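Local coordinates for protein acetyl-CoA acetyltransferase (Elizabethkingia anophelis NUHP1, PDB 6BN2) that probably catalyses the thiolase reaction, the reversible condensation of two acetyl-CoA molecules to acetoacetyl-CoA and free CoA, at residues Glu116-Gly122 with Ser262-Ser268; Tyr286-Ala290 with Ala301-Pro305. All coordinates share one frame. Residue numbers count along the deposited sequence, not the author numbering.

Contact 1 (Glu116-Gly122 with Ser262-Ser268)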
loop_
_atom_site.group_PDB
_atom_site.type_symbol
_atom_site.label_atom_id
_atom_site.label_comp_id
_atom_site.label_asym_id
_atom_site.label_seq_id
_atom_site.Cartn_x
_atom_site.Cartn_y
_atom_site.Cartn_z
ATOM N N GLU A 116 13.455 0.442 15.484
ATOM C CA GLU A 116 13.956 -0.693 16.252
ATOM C C GLU A 116 12.904 -1.769 16.474
ATOM O O GLU A 116 13.264 -2.909 16.777
ATOM C CB GLU A 116 14.468 -0.225 17.620
ATOM C CG GLU A 116 15.557 0.841 17.533
ATOM C CD GLU A 116 16.870 0.286 17.035
ATOM O OE1 GLU A 116 17.423 -0.662 17.669
ATOM O OE2 GLU A 116 17.362 0.806 16.015
ATOM N N ALA A 117 11.620 -1.436 16.329
ATOM C CA ALA A 117 10.552 -2.411 16.510
ATOM C C ALA A 117 9.409 -2.002 15.604
ATOM O O ALA A 117 9.041 -0.823 15.581
ATOM C CB ALA A 117 10.068 -2.479 17.968
ATOM N N ILE A 118 8.859 -2.971 14.872
ATOM C CA ILE A 118 7.878 -2.674 13.834
ATOM C C ILE A 118 6.966 -3.884 13.668
ATOM O O ILE A 118 7.405 -5.032 13.818
ATOM C CB ILE A 118 8.595 -2.273 12.521
ATOM C CG1 ILE A 118 7.583 -1.932 11.413
ATOM C CG2 ILE A 118 9.584 -3.340 12.055
ATOM C CD1 ILE A 118 8.240 -1.152 10.236
ATOM N N VAL A 119 5.680 -3.625 13.402
ATOM C CA VAL A 119 4.696 -4.675 13.127
ATOM C C VAL A 119 4.518 -4.778 11.622
ATOM O O VAL A 119 4.386 -3.753 10.937
ATOM C CB VAL A 119 3.346 -4.369 13.799
ATOM C CG1 VAL A 119 2.230 -5.254 13.216
ATOM C CG2 VAL A 119 3.434 -4.520 15.330
ATOM N N ALA A 120 4.504 -6.010 11.102
ATOM C CA ALA A 120 4.205 -6.221 9.688
ATOM C C ALA A 120 3.292 -7.428 9.552
ATOM O O ALA A 120 3.472 -8.435 10.245
ATOM C CB ALA A 120 5.487 -6.431 8.851
ATOM N N GLY A 121 2.341 -7.344 8.629
ATOM C CA GLY A 121 1.420 -8.454 8.442
ATOM C C GLY A 121 0.467 -8.172 7.304
ATOM O O GLY A 121 0.816 -7.465 6.354
ATOM N N GLY A 122 -0.737 -8.725 7.388
ATOM C CA GLY A 122 -1.700 -8.557 6.315
ATOM C C GLY A 122 -3.074 -8.974 6.779
ATOM O O GLY A 122 -3.234 -9.653 7.808
ATOM N N SER A 262 -2.898 -11.796 9.686
ATOM C CA SER A 262 -1.675 -12.323 10.287
ATOM C C SER A 262 -0.773 -11.146 10.647
ATOM O O SER A 262 -0.895 -10.045 10.088
ATOM C CB SER A 262 -0.957 -13.287 9.335
ATOM O OG SER A 262 -0.861 -12.712 8.032
ATOM N N ALA A 263 0.124 -11.371 11.605
ATOM C CA ALA A 263 0.961 -10.261 12.040
ATOM C C ALA A 263 2.229 -10.781 12.692
ATOM O O ALA A 263 2.204 -11.788 13.414
ATOM C CB ALA A 263 0.207 -9.355 13.020
ATOM N N LEU A 264 3.317 -10.055 12.453
ATOM C CA LEU A 264 4.624 -10.361 13.012
ATOM C C LEU A 264 5.196 -9.110 13.653
ATOM O O LEU A 264 4.927 -7.984 13.222
ATOM C CB LEU A 264 5.599 -10.879 11.939
ATOM C CG LEU A 264 5.244 -12.166 11.176
ATOM C CD1 LEU A 264 4.179 -11.949 10.106
ATOM C CD2 LEU A 264 6.529 -12.698 10.519
ATOM N N VAL A 265 5.992 -9.301 14.690
ATOM C CA VAL A 265 6.760 -8.204 15.264
ATOM C C VAL A 265 8.223 -8.437 14.925
ATOM O O VAL A 265 8.759 -9.517 15.198
ATOM C CB VAL A 265 6.567 -8.086 16.783
ATOM C CG1 VAL A 265 7.466 -6.963 17.306
ATOM C CG2 VAL A 265 5.087 -7.798 17.143
ATOM N N LEU A 266 8.849 -7.433 14.308
ATOM C CA LEU A 266 10.258 -7.433 13.939
ATOM C C LEU A 266 11.041 -6.509 14.861
ATOM O O LEU A 266 10.546 -5.441 15.240
ATOM C CB LEU A 266 10.425 -6.952 12.497
ATOM C CG LEU A 266 10.518 -7.958 11.352
ATOM C CD1 LEU A 266 9.483 -9.025 11.453
ATOM C CD2 LEU A 266 10.413 -7.209 10.026
ATOM N N MET A 267 12.277 -6.885 15.182
ATOM C CA MET A 267 13.102 -6.053 16.045
ATOM C C MET A 267 14.557 -6.130 15.629
ATOM O O MET A 267 15.019 -7.144 15.098
ATOM C CB MET A 267 13.035 -6.475 17.520
ATOM C CG MET A 267 11.796 -6.023 18.235
ATOM S SD MET A 267 11.817 -6.487 19.957
ATOM C CE MET A 267 10.134 -5.997 20.385
ATOM N N SER A 268 15.281 -5.058 15.932
ATOM C CA SER A 268 16.734 -5.099 15.911
ATOM C C SER A 268 17.266 -5.963 17.054
ATOM O O SER A 268 16.580 -6.236 18.046
ATOM C CB SER A 268 17.311 -3.692 16.037
ATOM O OG SER A 268 17.049 -3.170 17.333
#
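Segment 262-268 runs antiparallel to 117-122: their axes come within 4.5 Å, at 157° between directions. At its start, Ser262 exchanges two backbone hydrogen bonds with Gly122, Ser262 N to Gly122 O (2.9 Å) and Gly122 N to Ser262 O (3.0 Å), while its hydroxyl is engaged by Ser360 and Ser363. Ala263 faces Gly121 in a non-hydrogen-bonded pair, with Ala263 CA only 4.1 Å from Gly121 CA. A side chain on Gly121 would collide with Ser262 O and Ala263 CA, so this close approach depends on glycine. Leu264 pairs with Ala120 through Leu264 N to Ala120 O (2.7 Å) and Ala120 N to Leu264 O (2.9 Å); its side chain packs on helix 358-375, whereas Ala120 meets helix 98-111. These helices lie on the sheet face that carries Ile118, Ala120, Leu264 and Leu266, inside the layered alpha/beta thiolase fold, in which the two strands are neighbours in the sheet of the N-terminal domain although 139 residues separate the segments. On the other face, Val265 CG2 touches Val119 CG2 at 4.1 Å. Leu266 returns to the hydrogen-bonded pattern with Ile118: Leu266 N to Ile118 O is 2.8 Å, Ile118 N to Leu266 O is 3.0 Å, and Leu266 CB lies 3.7 Å from Ile118 CG2. Met267 CG sits 4.0 Å from Ala117 CB. Ser268 N then donates to Glu116 O (3.1 Å), and Ser268 OG to Glu116 OE1 (2.6 Å); the same hydroxyl N-caps the following helix through Lys271 N, and Glu116 OE2 forms a salt bridge with Lys10.

Contact 2 (Tyr286-Ala290 with Ala301-Pro305)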
loop_
_atom_site.group_PDB
_atom_site.type_symbol
_atom_site.label_atom_id
_atom_site.label_comp_id
_atom_site.label_asym_id
_atom_site.label_seq_id
_atom_site.Cartn_x
_atom_site.Cartn_y
_atom_site.Cartn_z
ATOM N N TYR A 286 15.705 -11.571 1.367
ATOM C CA TYR A 286 14.395 -11.525 0.728
ATOM C C TYR A 286 14.593 -10.930 -0.655
ATOM O O TYR A 286 15.622 -10.306 -0.937
ATOM C CB TYR A 286 13.365 -10.697 1.542
ATOM C CG TYR A 286 14.009 -9.439 2.054
ATOM C CD1 TYR A 286 14.153 -8.332 1.222
ATOM C CD2 TYR A 286 14.549 -9.381 3.331
ATOM C CE1 TYR A 286 14.818 -7.203 1.650
ATOM C CE2 TYR A 286 15.212 -8.249 3.773
ATOM C CZ TYR A 286 15.341 -7.169 2.926
ATOM O OH TYR A 286 16.029 -6.041 3.332
ATOM N N ALA A 287 13.590 -11.116 -1.511
ATOM C CA ALA A 287 13.700 -10.598 -2.873
ATOM C C ALA A 287 12.333 -10.581 -3.534
ATOM O O ALA A 287 11.452 -11.379 -3.198
ATOM C CB ALA A 287 14.657 -11.446 -3.735
ATOM N N ASP A 288 12.184 -9.675 -4.489
ATOM C CA ASP A 288 11.059 -9.667 -5.410
ATOM C C ASP A 288 11.561 -10.040 -6.799
ATOM O O ASP A 288 12.709 -9.753 -7.161
ATOM C CB ASP A 288 10.408 -8.282 -5.497
ATOM C CG ASP A 288 9.883 -7.791 -4.168
ATOM O OD1 ASP A 288 8.998 -8.453 -3.604
ATOM O OD2 ASP A 288 10.390 -6.757 -3.657
ATOM N N ALA A 289 10.677 -10.630 -7.598
ATOM C CA ALA A 289 10.977 -10.813 -9.014
ATOM C C ALA A 289 9.679 -10.679 -9.796
ATOM O O ALA A 289 8.590 -10.784 -9.236
ATOM C CB ALA A 289 11.621 -12.182 -9.282
ATOM N N ALA A 290 9.798 -10.440 -11.099
ATOM C CA ALA A 290 8.592 -10.379 -11.916
ATOM C C ALA A 290 8.875 -10.902 -13.312
ATOM O O ALA A 290 10.007 -10.852 -13.799
ATOM C CB ALA A 290 8.045 -8.937 -11.981
ATOM N N ALA A 301 9.569 -19.247 -8.625
ATOM C CA ALA A 301 10.805 -19.934 -9.001
ATOM C C ALA A 301 11.875 -18.976 -9.499
ATOM O O ALA A 301 13.048 -19.367 -9.567
ATOM C CB ALA A 301 10.513 -20.997 -10.063
ATOM N N LYS A 302 11.502 -17.736 -9.856
ATOM C CA LYS A 302 12.469 -16.684 -10.160
ATOM C C LYS A 302 12.882 -15.907 -8.909
ATOM O O LYS A 302 14.059 -15.545 -8.766
ATOM C CB LYS A 302 11.888 -15.721 -11.208
ATOM C CG LYS A 302 12.879 -14.654 -11.693
ATOM C CD LYS A 302 12.251 -13.702 -12.715
ATOM C CE LYS A 302 13.281 -12.683 -13.182
ATOM N NZ LYS A 302 12.712 -11.708 -14.179
ATOM N N ALA A 303 11.940 -15.651 -7.991
ATOM C CA ALA A 303 12.260 -14.835 -6.817
ATOM C C ALA A 303 13.129 -15.588 -5.817
ATOM O O ALA A 303 14.051 -15.003 -5.235
ATOM C CB ALA A 303 10.972 -14.354 -6.130
ATOM N N LEU A 304 12.841 -16.875 -5.577
ATOM C CA LEU A 304 13.587 -17.591 -4.541
ATOM C C LEU A 304 15.086 -17.658 -4.832
ATOM O O LEU A 304 15.882 -17.388 -3.915
ATOM C CB LEU A 304 12.989 -18.991 -4.317
ATOM C CG LEU A 304 13.783 -19.822 -3.305
ATOM C CD1 LEU A 304 13.791 -19.137 -1.947
ATOM C CD2 LEU A 304 13.172 -21.205 -3.187
ATOM N N PRO A 305 15.545 -17.973 -6.051
ATOM C CA PRO A 305 16.995 -17.956 -6.296
ATOM C C PRO A 305 17.642 -16.611 -6.029
ATOM O O PRO A 305 18.804 -16.578 -5.602
ATOM C CB PRO A 305 17.106 -18.353 -7.777
ATOM C CG PRO A 305 15.877 -19.222 -7.993
ATOM C CD PRO A 305 14.799 -18.514 -7.205
HETATM O O HOH W 1 12.449 -9.573 -11.901
#
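Apolar packing centres on two alanines. Ala289 CB lies 3.9 Å from Ala303 CB and 3.7 Å from Ala303 CA, which lets the backbones come close: Ala289 CA and Ala303 CA are 4.8 Å apart, and the segment axes approach to 6.9 Å. Ala287 CB adds a contact of 3.9 Å with Ala303 O, and Lys302 CG rests 3.7 Å from Ala289 CB. The polar part belongs to Lys302, whose four chi angles are all t. This extended chain carries Lys302 NZ to Ala290 O, a hydrogen bond of 2.9 Å, and a water accepts from both Lys302 NZ (3.1 Å) and Ala290 N (2.9 Å). Asp288 has its carboxylate hydrogen-bonded to Ser393 and in a salt bridge with Lys101, while Ala290 and Lys302 pack on the second subunit. Helix 300-311 packs across the face of strand 281-290, at 147° between segment directions, and Tyr286 and Asp288, directed away from it, meet helix 98-111: a beta-alpha connection in the layered C-terminal thiolase domain.

Both contacts are buried, and their strands belong to sheet regions connected through strand 12-24, but contact 1 lies in the N-terminal-domain part and contact 2 in the C-terminal-domain part, their centres 22 Å apart and their nearest atoms about 8 Å. They pair different strands and helices, yet share helix 98-111 as a common neighbour. Contact 1 joins strands across 139 intervening residues and buries 572 Å²; contact 2 lays a helix on a strand across ten and buries 225 Å². The chemistry follows: seven backbone hydrogen bonds and one side-chain bond link the strands, whereas small alanine surfaces and a single direct lysine-to-carbonyl bond, supplemented by one bridging water, join helix and strand. The second subunit reaches contact 2 but leaves the segments of contact 1 untouched.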